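Local coordinates for protein putative NAD(P)H-flavin oxidoreductase (Neisseria meningitidis serogroup A / serotype 4A, PDB 6WT2) that binds FMN and probably reduces nitro compounds such as chloramphenicol with NADH or NADPH, as nitroreductases of the NfsB type do, at residues P54-V59 and A192-S197; R109-T112 and A116-K119; R180-S183 and L188-A191. All coordinates share one frame; numbering follows the deposited sequence.

Interaction 1 of 3, residues P54-V59 and A192-S197; sequences PWQFVV and AEWGVS
Trp-194 and Gln-56 make a CH-pi contact across one face of the antiparallel sheet. Gln-56 CG sits 3.4 Å from the centroid of the Trp-194 six-membered ring and almost exactly on the ring normal (4° off), so the methylene presses on the face. The two side chains cross at about a right angle. CG of Gln-56 is anti to the carbonyl carbon (chi1 -56°), and the bend at chi2 lays the amide group near the indole rim, CD close to CZ2, its plane 24° from that of the ring.

Backbone atoms supply the remaining van der Waals contacts. Pro-54 O lies at the edge of the indole, 3.5 Å from Trp-194 CZ3, while Trp-55 C approaches the same CZ3 obliquely at 3.6 Å. The six-membered ring is thus met over one face by a side chain and at its edge by the carbonyl of Pro-54.

Trp-55 itself points away from 192-197; its ring lies between Phe-57 CZ on one face and Pro-54 CD on the opposite one, both offset toward the rim.

The two strands are not sheet neighbours. Strand 85-92 runs between them, with backbone hydrogen bonds joining Lys-92 with Pro-54 and Ala-91 with Gly-195, and Lys-92 also makes a cation-pi contact with Trp-194. Beyond the edge strand, residues 57-59 pair in parallel with a strand of the second subunit. The contact therefore joins next-but-one strands by dispersion and CH-pi attraction, with Gln-56 and the electron-rich indole meeting over the intervening strand 85-92.

Interaction 2 of 3, residues R109-T112 and A116-K119; sequences RGVT and AMAK. With NIO (nicotinic acid), chain E; FMN (flavin mononucleotide), chain K.
The turn between helices 100-108 and 114-131 is where Val-111 packs on Ala-116 and Met-117, the latter a selenomethionine. The turn opens with a Schellman motif in which Gly-110 takes the positive phi that ends the first helix.

Val-111 CG1, placed anti to the backbone N (chi1 -175°), points at the second helix and touches Ala-116 CB at 3.9 Å and Met-117 CG at 4.0 Å. Met-117 runs alongside the main chain of the turn: its CG comes tightly against Val-111 O (3.1 Å), and a bend at chi3 brings CE to 3.5 Å from Thr-112 O. This apolar patch is partly open to solvent; Leu-106 of helix 100-108 touches both Val-111 and Met-117.

Arg-109, at the start of the turn, faces the bound ligands instead. Its NH1 and NH2 both donate to the nicotinic acid carboxylate oxygen O2, at 3.0 Å and 3.1 Å, with N-H...O angles near 144°. That oxygen lies in the guanidinium plane, so the fork grips a single atom from the edge. FMN O4' stands over one face of the guanidinium. Tyr-124 OH, a second partner of NH1, helps position the group.

FMN itself is hydrogen-bonded by Arg-23, Arg-214 and other residues of the second subunit; a flavin pocket shared between subunits is typical of the dimeric nitroreductase family.

Interaction 3 of 3, residues R180-S183 and L188-A191; sequences RVLS and LFDA
The Phe-189 ring carries Ser-183 CB over one face, a CH-pi contact with 3.8 Å between CB and the ring centroid. Leu-182 CB reaches the same ring obliquely, 3.7 Å from Phe-189 CE2. Phe-189 also packs on Leu-90 of strand 85-92 and is touched by Trp-194. The motif is a helix-to-strand connection: the chain leaves helix 175-185, which has a wider pi-type turn at 180-183, and folds back along its last turns before entering strand 194-203. With chi1 of 62°, CG of Phe-189 stands between the backbone N and the carbonyl carbon, a placement that brings the ring back against Leu-182 and Ser-183 of the helix.

Apolar contact extends to the leucines, whose side chains cross obliquely, Leu-182 CD2 lying 4.0 Å from Leu-188 CD1. Leu-182 is buried and also packs on Ile-65 and Val-88, whereas Leu-188 meets Ala-224 of the second subunit.

Two direct hydrogen bonds fasten the returning loop. Leu-188 N donates to Leu-182 O over 3.0 Å, nearly straight at 162° and in the carbonyl plane; CB and CG of Leu-188 press close to that same oxygen. The hydroxyl of Ser-183, directed anti to its own backbone N, donates to Phe-189 O at 2.8 Å, tilted 24° from the carbonyl plane. Ser-183 thus holds residue 189 twice, its methylene on the ring and its oxygen on the main chain. A water extends the grip: it accepts from Ala-191 N at 2.9 Å and donates to Ser-183 OG at 3.2 Å.

In the fold
Interactions 1 and 3 are neighbours, with centres about 9 Å apart, and both involve the chain around the start of strand 194-203: Phe-189 CE1 packs against Trp-194 O, and Leu-188 CD1 meets Val-58 CG1. Interaction 1 is partly buried, spans strand 85-92 on one face of the sheet and relies on aromatic and apolar contact, whereas interaction 3, at the surface, adds direct and water-mediated hydrogen bonds that tie a loop to a helix end. Interaction 2 stands apart, its centre about 26 Å from that of interaction 1. It too is a surface contact following a helix; the contact of 109-112 with 116-119 is itself apolar, while the neighbouring Arg-109 turns its hydrogen bonds to the bound nicotinic acid.

Interaction 1 of 3, residues P54-V59 and A192-S197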
ATOM      1  N   PRO A  54      -5.621  10.727  -1.605  1.00 23.03           N
ATOM      2  CA  PRO A  54      -6.317  11.139  -0.382  1.00 24.38           C
ATOM      3  C   PRO A  54      -5.383  11.197   0.817  1.00 25.10           C
ATOM      4  O   PRO A  54      -5.713  10.705   1.894  1.00 22.17           O
ATOM      5  CB  PRO A  54      -7.369  10.041  -0.220  1.00 18.68           C
ATOM      6  CG  PRO A  54      -6.617   8.800  -0.665  1.00 18.47           C
ATOM      7  CD  PRO A  54      -5.699   9.264  -1.805  1.00 21.46           C
ATOM      8  N   TRP A  55      -4.210  11.788   0.633  1.00 23.37           N
ATOM      9  CA  TRP A  55      -3.163  11.733   1.632  1.00 20.29           C
ATOM     10  C   TRP A  55      -2.580  13.115   1.893  1.00 19.17           C
ATOM     11  O   TRP A  55      -2.629  14.006   1.040  1.00 20.61           O
ATOM     12  CB  TRP A  55      -2.041  10.790   1.203  1.00 21.51           C
ATOM     13  CG  TRP A  55      -1.589  10.939  -0.250  1.00 20.59           C
ATOM     14  CD1 TRP A  55      -1.077  12.054  -0.859  1.00 30.07           C
ATOM     15  CD2 TRP A  55      -1.580   9.908  -1.232  1.00 21.47           C
ATOM     16  NE1 TRP A  55      -0.766  11.773  -2.175  1.00 25.02           N
ATOM     17  CE2 TRP A  55      -1.054  10.456  -2.419  1.00 22.13           C
ATOM     18  CE3 TRP A  55      -1.952   8.557  -1.219  1.00 20.42           C
ATOM     19  CZ2 TRP A  55      -0.913   9.710  -3.584  1.00 23.02           C
ATOM     20  CZ3 TRP A  55      -1.820   7.821  -2.379  1.00 18.36           C
ATOM     21  CH2 TRP A  55      -1.296   8.390  -3.539  1.00 21.22           C
ATOM     22  N   GLN A  56      -2.048  13.277   3.106  1.00 20.74           N
ATOM     23  CA  GLN A  56      -1.092  14.324   3.442  1.00 24.99           C
ATOM     24  C   GLN A  56       0.109  13.638   4.073  1.00 22.91           C
ATOM     25  O   GLN A  56      -0.052  12.613   4.734  1.00 20.70           O
ATOM     26  CB  GLN A  56      -1.672  15.343   4.435  1.00 19.87           C
ATOM     27  CG  GLN A  56      -2.947  15.995   3.994  1.00 21.61           C
ATOM     28  CD  GLN A  56      -2.696  17.138   3.036  1.00 30.16           C
ATOM     29  OE1 GLN A  56      -2.630  16.942   1.821  1.00 33.09           O
ATOM     30  NE2 GLN A  56      -2.544  18.341   3.580  1.00 27.32           N
ATOM     31  N   PHE A  57       1.312  14.194   3.871  1.00 23.80           N
ATOM     32  CA  PHE A  57       2.531  13.666   4.490  1.00 21.63           C
ATOM     33  C   PHE A  57       2.992  14.680   5.535  1.00 21.64           C
ATOM     34  O   PHE A  57       3.464  15.763   5.180  1.00 25.78           O
ATOM     35  CB  PHE A  57       3.645  13.422   3.467  1.00 21.76           C
ATOM     36  CG  PHE A  57       3.219  12.640   2.251  1.00 28.10           C
ATOM     37  CD1 PHE A  57       2.331  11.578   2.355  1.00 25.94           C
ATOM     38  CD2 PHE A  57       3.726  12.967   0.997  1.00 25.21           C
ATOM     39  CE1 PHE A  57       1.934  10.869   1.232  1.00 26.41           C
ATOM     40  CE2 PHE A  57       3.334  12.251  -0.136  1.00 27.71           C
ATOM     41  CZ  PHE A  57       2.431  11.204  -0.010  1.00 23.05           C
ATOM     42  N   VAL A  58       2.851  14.339   6.816  1.00 20.55           N
ATOM     43  CA  VAL A  58       3.311  15.203   7.901  1.00 20.43           C
ATOM     44  C   VAL A  58       4.755  14.831   8.220  1.00 20.46           C
ATOM     45  O   VAL A  58       5.025  13.745   8.735  1.00 20.93           O
ATOM     46  CB  VAL A  58       2.426  15.076   9.147  1.00 23.16           C
ATOM     47  CG1 VAL A  58       2.895  16.058  10.223  1.00 23.45           C
ATOM     48  CG2 VAL A  58       0.966  15.287   8.787  1.00 20.98           C
ATOM     49  N   VAL A  59       5.682  15.725   7.894  1.00 20.77           N
ATOM     50  CA  VAL A  59       7.102  15.517   8.151  1.00 20.63           C
ATOM     51  C   VAL A  59       7.397  16.089   9.531  1.00 22.89           C
ATOM     52  O   VAL A  59       7.297  17.300   9.744  1.00 27.28           O
ATOM     53  CB  VAL A  59       7.969  16.178   7.076  1.00 23.16           C
ATOM     54  CG1 VAL A  59       9.400  15.694   7.181  1.00 22.58           C
ATOM     55  CG2 VAL A  59       7.409  15.869   5.706  1.00 23.81           C
ATOM     56  N   ALA A 192     -11.255  16.968  11.661  1.00 31.46           N
ATOM     57  CA  ALA A 192     -12.528  16.632  11.035  1.00 33.48           C
ATOM     58  C   ALA A 192     -12.330  16.161   9.603  1.00 31.97           C
ATOM     59  O   ALA A 192     -13.137  15.378   9.094  1.00 32.98           O
ATOM     60  CB  ALA A 192     -13.478  17.830  11.070  1.00 32.58           C
ATOM     61  N   GLU A 193     -11.251  16.606   8.955  1.00 29.71           N
ATOM     62  CA  GLU A 193     -11.019  16.364   7.537  1.00 27.86           C
ATOM     63  C   GLU A 193      -9.977  15.289   7.258  1.00 28.28           C
ATOM     64  O   GLU A 193      -9.981  14.728   6.158  1.00 25.94           O
ATOM     65  CB  GLU A 193     -10.578  17.664   6.849  1.00 25.08           C
ATOM     66  CG  GLU A 193     -11.576  18.817   6.987  1.00 29.88           C
ATOM     67  CD  GLU A 193     -12.823  18.621   6.148  1.00 44.54           C
ATOM     68  OE1 GLU A 193     -12.756  17.882   5.144  1.00 47.11           O
ATOM     69  OE2 GLU A 193     -13.873  19.211   6.485  1.00 52.04           O
ATOM     70  N   TRP A 194      -9.083  15.009   8.210  1.00 23.51           N
ATOM     71  CA  TRP A 194      -7.972  14.083   8.017  1.00 25.78           C
ATOM     72  C   TRP A 194      -7.806  13.213   9.254  1.00 28.76           C
ATOM     73  O   TRP A 194      -8.097  13.648  10.372  1.00 22.87           O
ATOM     74  CB  TRP A 194      -6.661  14.836   7.737  1.00 24.17           C
ATOM     75  CG  TRP A 194      -6.711  15.671   6.484  1.00 25.22           C
ATOM     76  CD1 TRP A 194      -7.058  16.990   6.382  1.00 26.50           C
ATOM     77  CD2 TRP A 194      -6.408  15.233   5.158  1.00 26.66           C
ATOM     78  NE1 TRP A 194      -7.000  17.398   5.066  1.00 24.51           N
ATOM     79  CE2 TRP A 194      -6.596  16.334   4.298  1.00 29.99           C
ATOM     80  CE3 TRP A 194      -6.005  14.006   4.612  1.00 25.44           C
ATOM     81  CZ2 TRP A 194      -6.390  16.248   2.923  1.00 29.38           C
ATOM     82  CZ3 TRP A 194      -5.795  13.926   3.251  1.00 22.15           C
ATOM     83  CH2 TRP A 194      -5.992  15.034   2.422  1.00 22.68           C
ATOM     84  N   GLY A 195      -7.333  11.976   9.048  1.00 22.07           N
ATOM     85  CA  GLY A 195      -7.051  11.088  10.158  1.00 21.90           C
ATOM     86  C   GLY A 195      -5.721  10.390   9.961  1.00 22.07           C
ATOM     87  O   GLY A 195      -5.250  10.204   8.837  1.00 24.25           O
ATOM     88  N   VAL A 196      -5.124   9.977  11.079  1.00 23.21           N
ATOM     89  CA  VAL A 196      -3.824   9.319  11.011  1.00 22.38           C
ATOM     90  C   VAL A 196      -3.977   7.904  10.461  1.00 20.65           C
ATOM     91  O   VAL A 196      -4.862   7.145  10.873  1.00 20.76           O
ATOM     92  CB  VAL A 196      -3.145   9.323  12.386  1.00 20.72           C
ATOM     93  CG1 VAL A 196      -1.948   8.387  12.380  1.00 20.35           C
ATOM     94  CG2 VAL A 196      -2.727  10.774  12.746  1.00 20.85           C
ATOM     95  N   SER A 197      -3.112   7.554   9.516  1.00 20.10           N
ATOM     96  CA  SER A 197      -3.159   6.300   8.779  1.00 19.94           C
ATOM     97  C   SER A 197      -2.047   5.335   9.163  1.00 20.77           C
ATOM     98  O   SER A 197      -2.309   4.171   9.504  1.00 22.85           O
ATOM     99  CB  SER A 197      -3.080   6.592   7.274  1.00 19.85           C
ATOM    100  OG  SER A 197      -3.027   5.378   6.553  1.00 27.99           O
TER

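Interaction 2 of 3, residues R109-T112 and A116-K119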
ATOM      1  N   ARG A 109      -8.099  15.102 -12.946  1.00 24.51           N
ATOM      2  CA  ARG A 109      -8.059  14.077 -13.989  1.00 25.01           C
ATOM      3  C   ARG A 109      -8.382  14.630 -15.367  1.00 30.63           C
ATOM      4  O   ARG A 109      -8.340  13.880 -16.345  1.00 27.37           O
ATOM      5  CB  ARG A 109      -9.040  12.948 -13.680  1.00 23.69           C
ATOM      6  CG  ARG A 109      -8.836  12.292 -12.350  1.00 25.71           C
ATOM      7  CD  ARG A 109      -9.688  11.040 -12.233  1.00 27.12           C
ATOM      8  NE  ARG A 109      -9.181   9.958 -13.076  1.00 24.80           N
ATOM      9  CZ  ARG A 109      -9.665   8.716 -13.079  1.00 28.47           C
ATOM     10  NH1 ARG A 109     -10.692   8.394 -12.303  1.00 19.52           N
ATOM     11  NH2 ARG A 109      -9.128   7.801 -13.872  1.00 20.83           N
ATOM     12  N   GLY A 110      -8.720  15.914 -15.478  1.00 27.64           N
ATOM     13  CA  GLY A 110      -9.070  16.481 -16.762  1.00 22.16           C
ATOM     14  C   GLY A 110     -10.523  16.347 -17.147  1.00 26.48           C
ATOM     15  O   GLY A 110     -10.850  16.470 -18.337  1.00 35.78           O
ATOM     16  N   VAL A 111     -11.412  16.102 -16.192  1.00 24.04           N
ATOM     17  CA  VAL A 111     -12.851  16.056 -16.455  1.00 27.25           C
ATOM     18  C   VAL A 111     -13.455  17.330 -15.865  1.00 24.11           C
ATOM     19  O   VAL A 111     -13.652  17.425 -14.649  1.00 25.55           O
ATOM     20  CB  VAL A 111     -13.502  14.802 -15.860  1.00 26.66           C
ATOM     21  CG1 VAL A 111     -14.962  14.723 -16.252  1.00 27.07           C
ATOM     22  CG2 VAL A 111     -12.737  13.542 -16.283  1.00 23.99           C
ATOM     23  N   THR A 112     -13.772  18.306 -16.713  1.00 25.38           N
ATOM     24  CA  THR A 112     -14.257  19.598 -16.227  1.00 24.54           C
ATOM     25  C   THR A 112     -15.507  20.107 -16.915  1.00 30.98           C
ATOM     26  O   THR A 112     -16.115  21.057 -16.407  1.00 27.51           O
ATOM     27  CB  THR A 112     -13.164  20.677 -16.344  1.00 24.92           C
ATOM     28  OG1 THR A 112     -12.789  20.841 -17.717  1.00 28.32           O
ATOM     29  CG2 THR A 112     -11.933  20.293 -15.506  1.00 24.19           C
ATOM     30  N   ALA A 116     -19.922  16.068 -18.465  1.00 25.43           N
ATOM     31  CA  ALA A 116     -18.938  15.005 -18.275  1.00 28.22           C
ATOM     32  C   ALA A 116     -18.668  14.756 -16.794  1.00 27.17           C
ATOM     33  O   ALA A 116     -18.620  13.603 -16.350  1.00 22.22           O
ATOM     34  CB  ALA A 116     -17.634  15.343 -19.004  1.00 23.04           C
HETATM   35  N   MSE A 117     -18.504  15.818 -16.017  1.00 23.23           N
HETATM   36  CA  MSE A 117     -18.282  15.691 -14.571  1.00 20.35           C
HETATM   37  C   MSE A 117     -19.439  15.000 -13.890  1.00 21.98           C
HETATM   38  O   MSE A 117     -19.240  14.107 -13.055  1.00 28.06           O
HETATM   39  CB  MSE A 117     -18.079  17.057 -13.917  1.00 19.77           C
HETATM   40  CG  MSE A 117     -16.716  17.660 -14.174  1.00 24.03           C
HETATM   41 SE   MSE A 117     -16.459  19.271 -13.108  0.52 33.44          SE
HETATM   42  CE  MSE A 117     -18.056  20.244 -13.607  1.00 40.59           C
ATOM     43  N   ALA A 118     -20.650  15.424 -14.248  1.00 21.15           N
ATOM     44  CA  ALA A 118     -21.843  14.807 -13.682  1.00 27.43           C
ATOM     45  C   ALA A 118     -21.853  13.300 -13.925  1.00 27.50           C
ATOM     46  O   ALA A 118     -22.199  12.520 -13.029  1.00 27.26           O
ATOM     47  CB  ALA A 118     -23.097  15.459 -14.270  1.00 23.58           C
ATOM     48  N   LYS A 119     -21.451  12.871 -15.124  1.00 27.01           N
ATOM     49  CA  LYS A 119     -21.495  11.450 -15.462  1.00 25.77           C
ATOM     50  C   LYS A 119     -20.419  10.663 -14.721  1.00 23.93           C
ATOM     51  O   LYS A 119     -20.633   9.498 -14.347  1.00 24.86           O
ATOM     52  CB  LYS A 119     -21.344  11.281 -16.975  1.00 34.04           C
ATOM     53  CG  LYS A 119     -21.724   9.902 -17.498  1.00 51.83           C
ATOM     54  CD  LYS A 119     -21.952   9.937 -19.011  1.00 60.60           C
ATOM     55  CE  LYS A 119     -20.649  10.138 -19.782  1.00 60.46           C
ATOM     56  NZ  LYS A 119     -19.769   8.933 -19.751  1.00 54.23           N
TER
HETATM   57  N   NIO E 301     -13.373   2.577 -11.439  1.00 46.95           N
HETATM   58  C1  NIO E 301     -12.429   3.428 -11.865  1.00 40.69           C
HETATM   59  C2  NIO E 301     -11.424   3.856 -11.008  1.00 36.50           C
HETATM   60  C3  NIO E 301     -11.397   3.405  -9.693  1.00 41.47           C
HETATM   61  C4  NIO E 301     -12.392   2.536  -9.273  1.00 47.55           C
HETATM   62  C5  NIO E 301     -13.374   2.133 -10.174  1.00 48.59           C
HETATM   63  C6  NIO E 301     -10.374   4.817 -11.497  1.00 36.01           C
HETATM   64  O1  NIO E 301      -9.392   5.045 -10.762  1.00 23.87           O
HETATM   65  O2  NIO E 301     -10.517   5.368 -12.619  1.00 34.35           O
HETATM   66  N1  FMN K 304      -8.138   2.445 -12.970  1.00 20.80           N
HETATM   67  C2  FMN K 304      -9.117   1.841 -13.701  1.00 23.82           C
HETATM   68  O2  FMN K 304      -9.208   2.140 -14.908  1.00 22.85           O
HETATM   69  N3  FMN K 304     -10.059   1.054 -13.153  1.00 23.21           N
HETATM   70  C4  FMN K 304     -10.045   0.729 -11.846  1.00 20.62           C
HETATM   71  O4  FMN K 304     -10.855  -0.084 -11.358  1.00 25.24           O
HETATM   72  C4A FMN K 304      -8.977   1.292 -11.005  1.00 20.69           C
HETATM   73  N5  FMN K 304      -9.000   1.137  -9.668  1.00 18.61           N
HETATM   74  C5A FMN K 304      -7.958   1.572  -8.934  1.00 18.08           C
HETATM   75  C6  FMN K 304      -7.799   1.081  -7.640  1.00 18.55           C
HETATM   76  C7  FMN K 304      -6.747   1.561  -6.879  1.00 14.74           C
HETATM   77  C7M FMN K 304      -6.559   1.036  -5.484  1.00 18.40           C
HETATM   78  C8  FMN K 304      -5.695   2.395  -7.511  1.00 17.62           C
HETATM   79  C8M FMN K 304      -4.472   2.830  -6.746  1.00 11.99           C
HETATM   80  C9  FMN K 304      -5.854   2.878  -8.805  1.00 15.50           C
HETATM   81  C9A FMN K 304      -6.898   2.411  -9.561  1.00 15.65           C
HETATM   82  N10 FMN K 304      -7.017   2.817 -10.904  1.00 18.45           N
HETATM   83  C10 FMN K 304      -8.065   2.262 -11.647  1.00 16.78           C
HETATM   84  C1' FMN K 304      -6.000   3.662 -11.540  1.00 20.11           C
HETATM   85  C2' FMN K 304      -6.167   5.139 -11.128  1.00 17.75           C
HETATM   86  O2' FMN K 304      -7.254   5.722 -11.858  1.00 16.21           O
HETATM   87  C3' FMN K 304      -4.879   5.866 -11.462  1.00 17.44           C
HETATM   88  O3' FMN K 304      -3.852   5.356 -10.608  1.00 20.15           O
HETATM   89  C4' FMN K 304      -4.981   7.378 -11.253  1.00 21.42           C
HETATM   90  O4' FMN K 304      -6.037   7.859 -12.094  1.00 18.34           O
HETATM   91  C5' FMN K 304      -3.664   8.049 -11.620  1.00 23.67           C
HETATM   92  O5' FMN K 304      -3.249   7.594 -12.909  1.00 19.66           O
HETATM   93  P   FMN K 304      -1.774   6.975 -13.086  1.00 18.09           P
HETATM   94  O1P FMN K 304      -0.851   8.039 -12.568  1.00 22.56           O
HETATM   95  O2P FMN K 304      -1.665   6.655 -14.548  1.00 20.86           O
HETATM   96  O3P FMN K 304      -1.850   5.731 -12.215  1.00 22.38           O

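Interaction 3 of 3, residues R180-S183 and L188-A191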
ATOM      1  N   ARG A 180      -4.610  13.364  18.685  1.00 26.51           N
ATOM      2  CA  ARG A 180      -4.755  14.413  19.694  1.00 28.97           C
ATOM      3  C   ARG A 180      -3.535  15.333  19.722  1.00 36.28           C
ATOM      4  O   ARG A 180      -3.671  16.559  19.732  1.00 43.20           O
ATOM      5  CB  ARG A 180      -4.987  13.787  21.070  1.00 30.80           C
ATOM      6  CG  ARG A 180      -4.783  14.751  22.246  1.00 42.81           C
ATOM      7  CD  ARG A 180      -4.833  14.018  23.580  1.00 55.79           C
ATOM      8  NE  ARG A 180      -3.534  13.455  23.963  1.00 66.43           N
ATOM      9  CZ  ARG A 180      -3.370  12.431  24.799  1.00 64.29           C
ATOM     10  NH1 ARG A 180      -4.425  11.835  25.341  1.00 68.15           N
ATOM     11  NH2 ARG A 180      -2.149  11.995  25.086  1.00 59.43           N
ATOM     12  N   VAL A 181      -2.333  14.755  19.717  1.00 29.26           N
ATOM     13  CA  VAL A 181      -1.113  15.553  19.808  1.00 28.06           C
ATOM     14  C   VAL A 181      -0.852  16.309  18.506  1.00 27.52           C
ATOM     15  O   VAL A 181      -0.592  17.521  18.513  1.00 27.54           O
ATOM     16  CB  VAL A 181       0.083  14.657  20.189  1.00 24.75           C
ATOM     17  CG1 VAL A 181       1.392  15.425  20.002  1.00 26.07           C
ATOM     18  CG2 VAL A 181      -0.045  14.165  21.629  1.00 26.13           C
ATOM     19  N   LEU A 182      -0.890  15.611  17.369  1.00 24.60           N
ATOM     20  CA  LEU A 182      -0.560  16.272  16.110  1.00 22.05           C
ATOM     21  C   LEU A 182      -1.598  17.319  15.731  1.00 26.79           C
ATOM     22  O   LEU A 182      -1.245  18.405  15.249  1.00 26.35           O
ATOM     23  CB  LEU A 182      -0.432  15.245  14.987  1.00 23.03           C
ATOM     24  CG  LEU A 182       0.701  14.233  15.102  1.00 22.72           C
ATOM     25  CD1 LEU A 182       0.755  13.395  13.824  1.00 23.76           C
ATOM     26  CD2 LEU A 182       2.036  14.918  15.348  1.00 25.76           C
ATOM     27  N   SER A 183      -2.883  17.012  15.915  1.00 23.15           N
ATOM     28  CA  SER A 183      -3.918  17.959  15.516  1.00 26.65           C
ATOM     29  C   SER A 183      -4.343  18.889  16.645  1.00 33.69           C
ATOM     30  O   SER A 183      -4.564  20.084  16.412  1.00 35.92           O
ATOM     31  CB  SER A 183      -5.152  17.222  15.003  1.00 23.32           C
ATOM     32  OG  SER A 183      -6.209  18.154  14.895  1.00 29.66           O
ATOM     33  N   LEU A 188      -1.579  20.841  13.520  1.00 22.89           N
ATOM     34  CA  LEU A 188      -0.970  20.570  12.222  1.00 28.88           C
ATOM     35  C   LEU A 188      -2.008  20.275  11.147  1.00 31.34           C
ATOM     36  O   LEU A 188      -1.729  20.477   9.962  1.00 31.44           O
ATOM     37  CB  LEU A 188       0.007  19.396  12.324  1.00 26.35           C
ATOM     38  CG  LEU A 188       1.148  19.575  13.333  1.00 31.45           C
ATOM     39  CD1 LEU A 188       2.036  18.344  13.343  1.00 22.50           C
ATOM     40  CD2 LEU A 188       1.949  20.827  13.027  1.00 34.44           C
ATOM     41  N   PHE A 189      -3.189  19.788  11.529  1.00 28.21           N
ATOM     42  CA  PHE A 189      -4.231  19.508  10.551  1.00 25.99           C
ATOM     43  C   PHE A 189      -5.589  19.543  11.236  1.00 27.28           C
ATOM     44  O   PHE A 189      -5.692  19.458  12.462  1.00 26.25           O
ATOM     45  CB  PHE A 189      -4.007  18.158   9.843  1.00 25.90           C
ATOM     46  CG  PHE A 189      -4.025  16.956  10.766  1.00 26.77           C
ATOM     47  CD1 PHE A 189      -5.212  16.285  11.040  1.00 26.48           C
ATOM     48  CD2 PHE A 189      -2.854  16.487  11.336  1.00 24.83           C
ATOM     49  CE1 PHE A 189      -5.236  15.183  11.879  1.00 29.01           C
ATOM     50  CE2 PHE A 189      -2.861  15.378  12.170  1.00 21.56           C
ATOM     51  CZ  PHE A 189      -4.056  14.721  12.449  1.00 32.02           C
ATOM     52  N   ASP A 190      -6.630  19.666  10.413  1.00 26.99           N
ATOM     53  CA  ASP A 190      -8.017  19.633  10.870  1.00 30.76           C
ATOM     54  C   ASP A 190      -8.463  18.180  11.018  1.00 29.22           C
ATOM     55  O   ASP A 190      -8.637  17.473  10.017  1.00 31.12           O
ATOM     56  CB  ASP A 190      -8.898  20.379   9.872  1.00 31.90           C
ATOM     57  CG  ASP A 190     -10.338  20.491  10.318  1.00 37.29           C
ATOM     58  OD1 ASP A 190     -10.796  19.672  11.142  1.00 38.77           O
ATOM     59  OD2 ASP A 190     -11.025  21.412   9.825  1.00 48.09           O
ATOM     60  N   ALA A 191      -8.679  17.740  12.263  1.00 27.47           N
ATOM     61  CA  ALA A 191      -9.034  16.346  12.521  1.00 29.05           C
ATOM     62  C   ALA A 191     -10.426  15.985  12.016  1.00 31.40           C
ATOM     63  O   ALA A 191     -10.749  14.798  11.952  1.00 34.06           O
ATOM     64  CB  ALA A 191      -8.936  16.033  14.016  1.00 27.61           C
TER
HETATM   65  O   HOH W   1      -8.841  19.859  14.217  1.00 30.57           O